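Local coordinates for Rep protein (Adeno-associated virus - 5, PDB 1M55) that probably nicks viral DNA at the replication origin as a metal-dependent endonuclease of the rolling-circle type, through its N-terminal catalytic domain, at residues M1-P12 with G140-A152. Sequence-based numbering, arbitrary orientation.
Sequences MATFYEVIVRVP and GANKVVDSGYIPA
Phe-4 and Val-145 face each other as an antiparallel hydrogen-bonded pair, with Phe-4 N giving to Val-145 O at 2.7 Å. Val-145 N returns a bond to Phe-4 O at 3.0 Å. The next pair, Thr-3 with Asp-146, is a non-hydrogen-bonded one; just past it, Ser-147 N makes a weak bond to Ala-2 O (N-H...O angle 121°). At the other end a water accepts from Glu-6 N and lies 2.7 Å from Lys-143 O, joining the segments where direct pairing ends. The Phe-4 ring turns its edge to the 145-147 backbone and the Ser-147 hydroxyl: CD1 lies by Val-145 O, and CE1 is 3.7 Å from Ser-147 OG, both oxygens near the ring plane. Val-144 splits its two methyls, CG1 against Thr-3 CB at 3.6 Å and CG2 against Tyr-5 CE2 at 3.8 Å. Glu-6 leaves the strand fully extended, CG anti to the backbone N (chi1 -180°), which carries its carboxylate to the hydroxyl of Tyr-149. Tyr-149 OH donates to Glu-6 OE2 over 2.9 Å, arriving from above the carboxylate plane, which stands 80° from the ring; Val-145 CG1 packs over the rim of one ring face. His-91 also bonds OE2 and Thr-134 holds OE1, so the buried carboxylate is gripped at both oxygens. Asp-146 OD1 accepts weakly from Gly-148 N within the type I turn leading to helix 149-154. Strand 145-146 adds a short antiparallel partner to strand 3-10 in the Rep nuclease sheet, and Glu-6 is second shell to His-91 of the zinc-binding HUH motif, probably the nicking site.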
# COMPACT_ATOMS: atom_id res chain seq x y z
N MET A 1 -17.32 6.64 -11.92
CA MET A 1 -16.48 5.50 -11.58
C MET A 1 -16.37 5.36 -10.06
O MET A 1 -16.79 6.25 -9.32
CB MET A 1 -15.09 5.66 -12.20
CG MET A 1 -15.12 5.86 -13.70
SD MET A 1 -13.48 5.73 -14.44
CE MET A 1 -13.54 4.03 -15.06
N ALA A 2 -15.81 4.24 -9.61
CA ALA A 2 -15.64 3.97 -8.18
C ALA A 2 -14.72 5.00 -7.52
O ALA A 2 -13.69 5.36 -8.08
CB ALA A 2 -15.11 2.56 -7.97
N THR A 3 -15.09 5.44 -6.32
CA THR A 3 -14.30 6.42 -5.56
C THR A 3 -13.47 5.76 -4.45
O THR A 3 -13.93 4.82 -3.80
CB THR A 3 -15.21 7.52 -4.97
OG1 THR A 3 -16.22 6.93 -4.14
CG2 THR A 3 -15.88 8.31 -6.09
N PHE A 4 -12.28 6.30 -4.22
CA PHE A 4 -11.35 5.77 -3.22
C PHE A 4 -10.66 6.85 -2.40
O PHE A 4 -10.52 7.99 -2.84
CB PHE A 4 -10.21 4.99 -3.92
CG PHE A 4 -10.67 3.86 -4.79
CD1 PHE A 4 -11.16 4.10 -6.07
CD2 PHE A 4 -10.62 2.55 -4.33
CE1 PHE A 4 -11.59 3.05 -6.87
CE2 PHE A 4 -11.04 1.50 -5.12
CZ PHE A 4 -11.53 1.74 -6.40
N TYR A 5 -10.23 6.46 -1.21
CA TYR A 5 -9.45 7.34 -0.33
C TYR A 5 -8.04 6.79 -0.54
O TYR A 5 -7.89 5.64 -0.98
CB TYR A 5 -9.80 7.13 1.14
CG TYR A 5 -11.12 7.70 1.59
CD1 TYR A 5 -12.08 6.90 2.20
CD2 TYR A 5 -11.39 9.07 1.44
CE1 TYR A 5 -13.28 7.44 2.65
CE2 TYR A 5 -12.59 9.61 1.89
CZ TYR A 5 -13.53 8.79 2.50
OH TYR A 5 -14.72 9.33 2.94
N GLU A 6 -7.02 7.60 -0.29
CA GLU A 6 -5.65 7.14 -0.41
C GLU A 6 -4.91 7.38 0.88
O GLU A 6 -4.91 8.49 1.42
CB GLU A 6 -4.87 7.82 -1.54
CG GLU A 6 -3.42 7.29 -1.63
CD GLU A 6 -2.55 8.02 -2.63
OE1 GLU A 6 -2.38 9.25 -2.50
OE2 GLU A 6 -2.01 7.36 -3.54
N VAL A 7 -4.30 6.32 1.40
CA VAL A 7 -3.51 6.42 2.61
C VAL A 7 -2.13 5.91 2.23
O VAL A 7 -2.00 4.82 1.66
CB VAL A 7 -4.09 5.56 3.76
CG1 VAL A 7 -3.22 5.70 5.00
CG2 VAL A 7 -5.52 5.98 4.06
N ILE A 8 -1.11 6.73 2.45
CA ILE A 8 0.25 6.30 2.14
C ILE A 8 0.91 5.86 3.43
O ILE A 8 0.89 6.59 4.43
CB ILE A 8 1.07 7.41 1.44
CG1 ILE A 8 0.48 7.70 0.06
CG2 ILE A 8 2.53 6.98 1.30
CD1 ILE A 8 1.17 8.82 -0.69
N VAL A 9 1.40 4.63 3.44
CA VAL A 9 2.06 4.08 4.61
C VAL A 9 3.55 3.87 4.33
O VAL A 9 3.91 3.13 3.41
CB VAL A 9 1.44 2.73 5.04
CG1 VAL A 9 2.15 2.20 6.29
CG2 VAL A 9 -0.05 2.89 5.31
N ARG A 10 4.39 4.56 5.07
CA ARG A 10 5.84 4.41 4.93
C ARG A 10 6.18 3.15 5.72
O ARG A 10 5.78 3.00 6.87
CB ARG A 10 6.55 5.64 5.48
CG ARG A 10 6.37 6.84 4.56
CD ARG A 10 6.91 8.11 5.18
NE ARG A 10 6.94 9.19 4.20
CZ ARG A 10 7.17 10.47 4.50
NH1 ARG A 10 7.39 10.83 5.75
NH2 ARG A 10 7.20 11.38 3.53
N VAL A 11 6.88 2.23 5.06
CA VAL A 11 7.23 0.94 5.65
C VAL A 11 8.50 0.92 6.51
O VAL A 11 9.61 1.08 5.99
CB VAL A 11 7.33 -0.14 4.53
CG1 VAL A 11 7.71 -1.49 5.11
CG2 VAL A 11 6.01 -0.24 3.79
N PRO A 12 8.35 0.70 7.83
CA PRO A 12 9.48 0.66 8.75
C PRO A 12 10.16 -0.72 8.66
O PRO A 12 9.48 -1.74 8.58
CB PRO A 12 8.81 0.83 10.13
CG PRO A 12 7.41 1.32 9.82
CD PRO A 12 7.08 0.59 8.56
N GLY A 140 -6.54 20.68 4.34
CA GLY A 140 -7.79 20.52 3.62
C GLY A 140 -8.51 19.20 3.87
O GLY A 140 -8.16 18.44 4.78
N ALA A 141 -9.52 18.94 3.04
CA ALA A 141 -10.32 17.73 3.15
C ALA A 141 -9.57 16.50 2.63
O ALA A 141 -8.59 16.61 1.90
CB ALA A 141 -11.63 17.90 2.40
N ASN A 142 -10.06 15.33 3.02
CA ASN A 142 -9.47 14.06 2.59
C ASN A 142 -9.75 13.91 1.10
O ASN A 142 -10.90 14.01 0.66
CB ASN A 142 -10.08 12.90 3.37
CG ASN A 142 -9.76 12.97 4.85
OD1 ASN A 142 -8.63 13.25 5.24
ND2 ASN A 142 -10.77 12.73 5.69
N LYS A 143 -8.70 13.68 0.33
CA LYS A 143 -8.82 13.54 -1.11
C LYS A 143 -9.57 12.28 -1.52
O LYS A 143 -9.43 11.22 -0.90
CB LYS A 143 -7.43 13.54 -1.76
CG LYS A 143 -7.41 13.73 -3.27
CD LYS A 143 -5.99 13.61 -3.81
CE LYS A 143 -5.88 14.07 -5.25
NZ LYS A 143 -6.06 15.54 -5.36
N VAL A 144 -10.41 12.41 -2.54
CA VAL A 144 -11.16 11.29 -3.06
C VAL A 144 -10.79 11.22 -4.53
O VAL A 144 -10.77 12.24 -5.22
CB VAL A 144 -12.69 11.47 -2.89
CG1 VAL A 144 -13.44 10.36 -3.62
CG2 VAL A 144 -13.06 11.46 -1.42
N VAL A 145 -10.43 10.03 -4.99
CA VAL A 145 -10.06 9.83 -6.39
C VAL A 145 -10.90 8.70 -6.95
O VAL A 145 -11.49 7.93 -6.19
CB VAL A 145 -8.56 9.45 -6.53
CG1 VAL A 145 -7.67 10.56 -6.01
CG2 VAL A 145 -8.26 8.14 -5.80
N ASP A 146 -11.01 8.62 -8.27
CA ASP A 146 -11.77 7.54 -8.88
C ASP A 146 -10.80 6.52 -9.47
O ASP A 146 -9.58 6.73 -9.43
CB ASP A 146 -12.74 8.07 -9.95
CG ASP A 146 -12.05 8.87 -11.03
OD1 ASP A 146 -11.04 8.39 -11.58
OD2 ASP A 146 -12.52 9.98 -11.33
N SER A 147 -11.34 5.46 -10.05
CA SER A 147 -10.53 4.38 -10.63
C SER A 147 -9.46 4.83 -11.62
O SER A 147 -8.40 4.19 -11.71
CB SER A 147 -11.44 3.35 -11.31
OG SER A 147 -12.48 2.95 -10.43
N GLY A 148 -9.74 5.90 -12.36
CA GLY A 148 -8.79 6.41 -13.34
C GLY A 148 -7.42 6.74 -12.78
O GLY A 148 -6.43 6.71 -13.51
N TYR A 149 -7.38 7.07 -11.50
CA TYR A 149 -6.13 7.39 -10.81
C TYR A 149 -5.15 6.21 -10.89
O TYR A 149 -3.93 6.39 -10.94
CB TYR A 149 -6.44 7.73 -9.35
CG TYR A 149 -5.25 8.09 -8.47
CD1 TYR A 149 -4.74 9.38 -8.45
CD2 TYR A 149 -4.70 7.14 -7.60
CE1 TYR A 149 -3.72 9.75 -7.57
CE2 TYR A 149 -3.67 7.49 -6.71
CZ TYR A 149 -3.19 8.80 -6.70
OH TYR A 149 -2.20 9.16 -5.82
N ILE A 150 -5.69 4.99 -10.95
CA ILE A 150 -4.85 3.80 -11.03
C ILE A 150 -4.04 3.75 -12.33
O ILE A 150 -2.80 3.77 -12.28
CB ILE A 150 -5.67 2.51 -10.77
CG1 ILE A 150 -6.21 2.53 -9.33
CG2 ILE A 150 -4.82 1.27 -11.01
CD1 ILE A 150 -7.27 1.48 -9.03
N PRO A 151 -4.70 3.70 -13.51
CA PRO A 151 -3.92 3.65 -14.75
C PRO A 151 -3.15 4.94 -15.05
O PRO A 151 -2.09 4.92 -15.70
CB PRO A 151 -4.98 3.37 -15.82
CG PRO A 151 -6.22 3.98 -15.25
CD PRO A 151 -6.14 3.56 -13.80
N ALA A 152 -3.65 6.07 -14.56
CA ALA A 152 -3.01 7.35 -14.79
C ALA A 152 -1.74 7.59 -13.99
O ALA A 152 -0.75 8.09 -14.52
CB ALA A 152 -3.99 8.47 -14.50
O HOH W 1 -7.53 10.23 0.77